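Local coordinates for amorpha-4,11-diene synthase (Artemisia annua, PDB 4GAX), which probably cyclises farnesyl diphosphate to a sesquiterpene with loss of diphosphate, the form here being an engineered alpha-bisabolol synthase variant, at residues I241-A244 with K245-N249; V529-L532 with D533-A537. All coordinates share one frame; numbering follows the deposited sequence.

Interaction 1: I241-A244 with K245-N249; sequences IKLA and KLEFN
Ile241 meets Lys245 and Leu243 meets Glu247 in a local i to i+4 contact one turn apart on helix 238-269, near its start, where it packs against helices 52-71 and 219-232. Four consecutive i to i+4 backbone bonds, from Lys245 N to Ile241 O (3.1 Å) through Phe248 N to Ala244 O (2.9 Å), mark regular alpha-helix. Leu243 and Glu247 lie side by side, with Leu243 CD1 3.6 Å from Glu247 CG. Glu247 bends at chi2 (-67°), and its OE1 is hydrogen-bonded to Tyr94 OH. Both residues touch Val56 of helix 52-71, whereas Ile241 and Lys245 touch Ile227 of helix 219-232, in keeping with the all-helical architecture of plant terpene synthases. The Lys245 stem passes obliquely across Ile241, with Lys245 CD 4.1 Å from Ile241 CG1 and Lys245 CG 3.3 Å from Ile241 O. Beyond a bend at chi3 (102°), NZ forms a salt bridge with Glu231 and a hydrogen bond with Ser562 O of the C-terminal tail. A methionine in place of this lysine would probably leave Glu231 without this countercharge and Ser562 O without this donor. Lys242 CG and Leu246 CD2, 4.2 Å apart, extend the surface facing helix 52-71 through Leu59 and Ile55.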
loop_
_atom_site.group_PDB
_atom_site.type_symbol
_atom_site.label_atom_id
_atom_site.label_comp_id
_atom_site.label_asym_id
_atom_site.label_seq_id
_atom_site.Cartn_x
_atom_site.Cartn_y
_atom_site.Cartn_z
ATOM N N ILE A 241 -7.934 0.283 23.649
ATOM C CA ILE A 241 -7.545 -1.080 23.297
ATOM C C ILE A 241 -8.770 -1.978 23.184
ATOM O O ILE A 241 -8.828 -2.846 22.301
ATOM C CB ILE A 241 -6.483 -1.694 24.259
ATOM C CG1 ILE A 241 -5.913 -2.986 23.651
ATOM C CG2 ILE A 241 -7.070 -1.978 25.636
ATOM C CD1 ILE A 241 -5.285 -2.785 22.277
ATOM N N LYS A 242 -9.763 -1.759 24.046
ATOM C CA LYS A 242 -10.982 -2.564 23.965
ATOM C C LYS A 242 -11.679 -2.344 22.627
ATOM O O LYS A 242 -12.084 -3.296 21.942
ATOM C CB LYS A 242 -11.929 -2.218 25.111
ATOM C CG LYS A 242 -13.126 -3.146 25.195
ATOM C CD LYS A 242 -14.111 -2.681 26.255
ATOM C CE LYS A 242 -15.112 -3.778 26.584
ATOM N NZ LYS A 242 -16.225 -3.255 27.421
ATOM N N LEU A 243 -11.800 -1.077 22.250
ATOM C CA LEU A 243 -12.406 -0.707 20.984
ATOM C C LEU A 243 -11.606 -1.221 19.790
ATOM O O LEU A 243 -12.178 -1.730 18.814
ATOM C CB LEU A 243 -12.504 0.820 20.896
ATOM C CG LEU A 243 -13.047 1.395 19.589
ATOM C CD1 LEU A 243 -14.433 0.841 19.286
ATOM C CD2 LEU A 243 -13.086 2.900 19.673
ATOM N N ALA A 244 -10.288 -1.066 19.851
ATOM C CA ALA A 244 -9.443 -1.475 18.731
ATOM C C ALA A 244 -9.565 -2.968 18.430
ATOM O O ALA A 244 -9.523 -3.384 17.268
ATOM C CB ALA A 244 -7.968 -1.098 18.983
ATOM N N LYS A 245 -9.697 -3.775 19.472
ATOM C CA LYS A 245 -9.743 -5.221 19.269
ATOM C C LYS A 245 -11.112 -5.663 18.764
ATOM O O LYS A 245 -11.200 -6.540 17.900
ATOM C CB LYS A 245 -9.386 -5.960 20.555
ATOM C CG LYS A 245 -7.943 -5.772 21.006
ATOM C CD LYS A 245 -7.736 -6.409 22.406
ATOM C CE LYS A 245 -7.051 -7.756 22.319
ATOM N NZ LYS A 245 -6.981 -8.440 23.660
ATOM N N LEU A 246 -12.174 -5.071 19.316
ATOM C CA LEU A 246 -13.542 -5.375 18.876
ATOM C C LEU A 246 -13.693 -4.998 17.405
ATOM O O LEU A 246 -14.266 -5.746 16.598
ATOM C CB LEU A 246 -14.570 -4.598 19.707
ATOM C CG LEU A 246 -15.191 -5.256 20.947
ATOM C CD1 LEU A 246 -14.247 -6.235 21.594
ATOM C CD2 LEU A 246 -15.627 -4.187 21.962
ATOM N N GLU A 247 -13.174 -3.824 17.062
ATOM C CA GLU A 247 -13.259 -3.308 15.700
ATOM C C GLU A 247 -12.379 -4.116 14.761
ATOM O O GLU A 247 -12.758 -4.372 13.626
ATOM C CB GLU A 247 -12.842 -1.845 15.669
ATOM C CG GLU A 247 -13.913 -0.922 16.216
ATOM C CD GLU A 247 -15.145 -0.877 15.325
ATOM O OE1 GLU A 247 -15.019 -1.115 14.097
ATOM O OE2 GLU A 247 -16.238 -0.601 15.857
ATOM N N PHE A 248 -11.207 -4.526 15.234
ATOM C CA PHE A 248 -10.341 -5.326 14.385
ATOM C C PHE A 248 -11.091 -6.548 13.930
ATOM O O PHE A 248 -11.042 -6.903 12.757
ATOM C CB PHE A 248 -9.084 -5.790 15.115
ATOM C CG PHE A 248 -8.135 -6.504 14.213
ATOM C CD1 PHE A 248 -7.238 -5.786 13.437
ATOM C CD2 PHE A 248 -8.201 -7.880 14.061
ATOM C CE1 PHE A 248 -6.374 -6.440 12.576
ATOM C CE2 PHE A 248 -7.343 -8.547 13.186
ATOM C CZ PHE A 248 -6.429 -7.824 12.451
ATOM N N ASN A 249 -11.765 -7.204 14.869
ATOM C CA ASN A 249 -12.465 -8.455 14.557
ATOM C C ASN A 249 -13.677 -8.226 13.651
ATOM O O ASN A 249 -13.943 -9.020 12.737
ATOM C CB ASN A 249 -12.838 -9.228 15.834
ATOM C CG ASN A 249 -11.626 -9.894 16.497
ATOM O OD1 ASN A 249 -10.539 -10.006 15.897
ATOM N ND2 ASN A 249 -11.812 -10.352 17.739
#

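Interaction 2: V529-L532 with D533-A537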
loop_
_atom_site.group_PDB
_atom_site.type_symbol
_atom_site.label_atom_id
_atom_site.label_comp_id
_atom_site.label_asym_id
_atom_site.label_seq_id
_atom_site.Cartn_x
_atom_site.Cartn_y
_atom_site.Cartn_z
ATOM N N VAL A 529 1.989 1.867 -3.349
ATOM C CA VAL A 529 3.453 1.963 -3.506
ATOM C C VAL A 529 4.174 1.231 -2.377
ATOM O O VAL A 529 5.120 0.482 -2.616
ATOM C CB VAL A 529 3.938 3.446 -3.527
ATOM C CG1 VAL A 529 5.462 3.510 -3.572
ATOM C CG2 VAL A 529 3.355 4.185 -4.726
ATOM N N HIS A 530 3.730 1.434 -1.139
ATOM C CA HIS A 530 4.351 0.733 -0.009
ATOM C C HIS A 530 4.133 -0.776 -0.085
ATOM O O HIS A 530 4.988 -1.570 0.338
ATOM C CB HIS A 530 3.837 1.296 1.323
ATOM C CG HIS A 530 4.420 2.631 1.663
ATOM N ND1 HIS A 530 3.688 3.639 2.253
ATOM C CD2 HIS A 530 5.673 3.116 1.497
ATOM C CE1 HIS A 530 4.465 4.695 2.430
ATOM N NE2 HIS A 530 5.673 4.406 1.973
ATOM N N PHE A 531 3.002 -1.175 -0.654
ATOM C CA PHE A 531 2.754 -2.605 -0.865
ATOM C C PHE A 531 3.835 -3.294 -1.694
ATOM O O PHE A 531 4.102 -4.510 -1.530
ATOM C CB PHE A 531 1.378 -2.840 -1.502
ATOM C CG PHE A 531 1.088 -4.282 -1.751
ATOM C CD1 PHE A 531 0.816 -5.130 -0.690
ATOM C CD2 PHE A 531 1.115 -4.802 -3.036
ATOM C CE1 PHE A 531 0.557 -6.473 -0.905
ATOM C CE2 PHE A 531 0.851 -6.152 -3.259
ATOM C CZ PHE A 531 0.569 -6.986 -2.190
ATOM N N LEU A 532 4.478 -2.544 -2.583
ATOM C CA LEU A 532 5.494 -3.151 -3.461
ATOM C C LEU A 532 6.608 -3.760 -2.629
ATOM O O LEU A 532 7.222 -4.758 -3.026
ATOM C CB LEU A 532 6.088 -2.126 -4.437
ATOM C CG LEU A 532 5.158 -1.396 -5.420
ATOM C CD1 LEU A 532 5.861 -0.167 -6.024
ATOM C CD2 LEU A 532 4.697 -2.329 -6.510
ATOM N N ASP A 533 6.856 -3.167 -1.462
ATOM C CA ASP A 533 7.891 -3.676 -0.564
ATOM C C ASP A 533 7.515 -5.053 -0.028
ATOM O O ASP A 533 8.389 -5.869 0.243
ATOM C CB ASP A 533 8.129 -2.699 0.597
ATOM C CG ASP A 533 9.554 -2.764 1.131
ATOM O OD1 ASP A 533 10.504 -2.916 0.321
ATOM O OD2 ASP A 533 9.726 -2.663 2.363
ATOM N N VAL A 534 6.213 -5.307 0.115
ATOM C CA VAL A 534 5.705 -6.613 0.543
ATOM C C VAL A 534 5.639 -7.565 -0.642
ATOM O O VAL A 534 6.009 -8.744 -0.554
ATOM C CB VAL A 534 4.283 -6.476 1.144
ATOM C CG1 VAL A 534 3.615 -7.845 1.264
ATOM C CG2 VAL A 534 4.356 -5.772 2.507
ATOM N N LEU A 535 5.160 -7.048 -1.763
ATOM C CA LEU A 535 5.087 -7.835 -2.989
ATOM C C LEU A 535 6.452 -8.434 -3.331
ATOM O O LEU A 535 6.569 -9.629 -3.611
ATOM C CB LEU A 535 4.612 -6.947 -4.141
ATOM C CG LEU A 535 3.622 -7.529 -5.151
ATOM C CD1 LEU A 535 3.843 -6.939 -6.545
ATOM C CD2 LEU A 535 3.658 -9.049 -5.167
ATOM N N TYR A 536 7.488 -7.602 -3.286
ATOM C CA TYR A 536 8.808 -8.043 -3.717
ATOM C C TYR A 536 9.797 -8.232 -2.565
ATOM O O TYR A 536 10.979 -7.935 -2.710
ATOM C CB TYR A 536 9.371 -7.066 -4.754
ATOM C CG TYR A 536 8.498 -6.944 -5.986
ATOM C CD1 TYR A 536 7.883 -5.741 -6.308
ATOM C CD2 TYR A 536 8.278 -8.037 -6.817
ATOM C CE1 TYR A 536 7.081 -5.623 -7.428
ATOM C CE2 TYR A 536 7.470 -7.929 -7.938
ATOM C CZ TYR A 536 6.876 -6.719 -8.239
ATOM O OH TYR A 536 6.073 -6.603 -9.351
ATOM N N ALA A 537 9.316 -8.750 -1.436
ATOM C CA ALA A 537 10.133 -8.862 -0.219
ATOM C C ALA A 537 11.404 -9.720 -0.355
ATOM O O ALA A 537 12.518 -9.214 -0.180
ATOM C CB ALA A 537 9.284 -9.342 0.956
#
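Phe531 projects as a large flat bump from helix 519-535, and its ring lies in the notch between Val534 CG1 and Leu535 CG, three and four residues on. The two walls of the notch meet different ring carbons: Phe531 CE1 lies 4.0 Å from Val534 CG1, and Phe531 CE2 lies 3.6 Å from Leu535 CG. Both approaches are oblique to the ring plane, while the side chains themselves cross at about a right angle for Val534 and more slantwise for Leu535. With chi1 at 179°, Phe531 CG stands beside its own carbonyl carbon, which swings the ring forward along the chain over the next turn. Trp288 of helix 282-292 also meets this ring, with the planes at about 30°, as do Phe287 and Ala291.

A second pair fits differently. Leu532 and Tyr536 run alongside each other, pointing the same way, with Leu532 CD2 4.2 Å from Tyr536 CE1. The inner part of the tyrosine ring is set close to the backbone, Tyr536 CD1 being 3.5 Å from Leu532 O. Leu535 CB sits 4.1 Å above one face of the Tyr536 ring, displaced toward its rim, and Tyr536 lies against Leu459 and Asn460 of helix 447-461.

The backbone beneath tightens over several residues, with i to i+3 bonds from Leu532 N to Val529 O (3.1 Å) and from Asp533 N to His530 O (3.0 Å). Phe531 O then accepts a nearly straight i to i+4 bond from Leu535 N (2.8 Å, 170° at the hydrogen) and a weak one from Val534 N. This is the C-terminal end of helix 519-535, ended at Tyr536, and it opens into the segment before helix 547-557, which in plant class I terpene synthases typically folds as a lid over the active site.

Interactions 1 and 2 are separate turns of two helices, in series along the chain, with centres 27 Å apart and nearest atoms about 15 Å apart, so neither packs on the other. Their depth differs: the centre of 241-249 lies 22 Å from the centre of the chain, that of 529-537 only 7 Å. Interaction 1 joins helices 52-71 and 219-232 with the C-terminal tail, whereas interaction 2 faces helices 282-292, 447-461 and 547-557. Tyr536 of interaction 2 touches Asn460, which by family resemblance probably begins the metal-binding NSE/DTE motif of the catalytic helical domain, so interaction 2 is probably nearer the active site. Neither turn itself makes a metal or substrate contact in the atoms described.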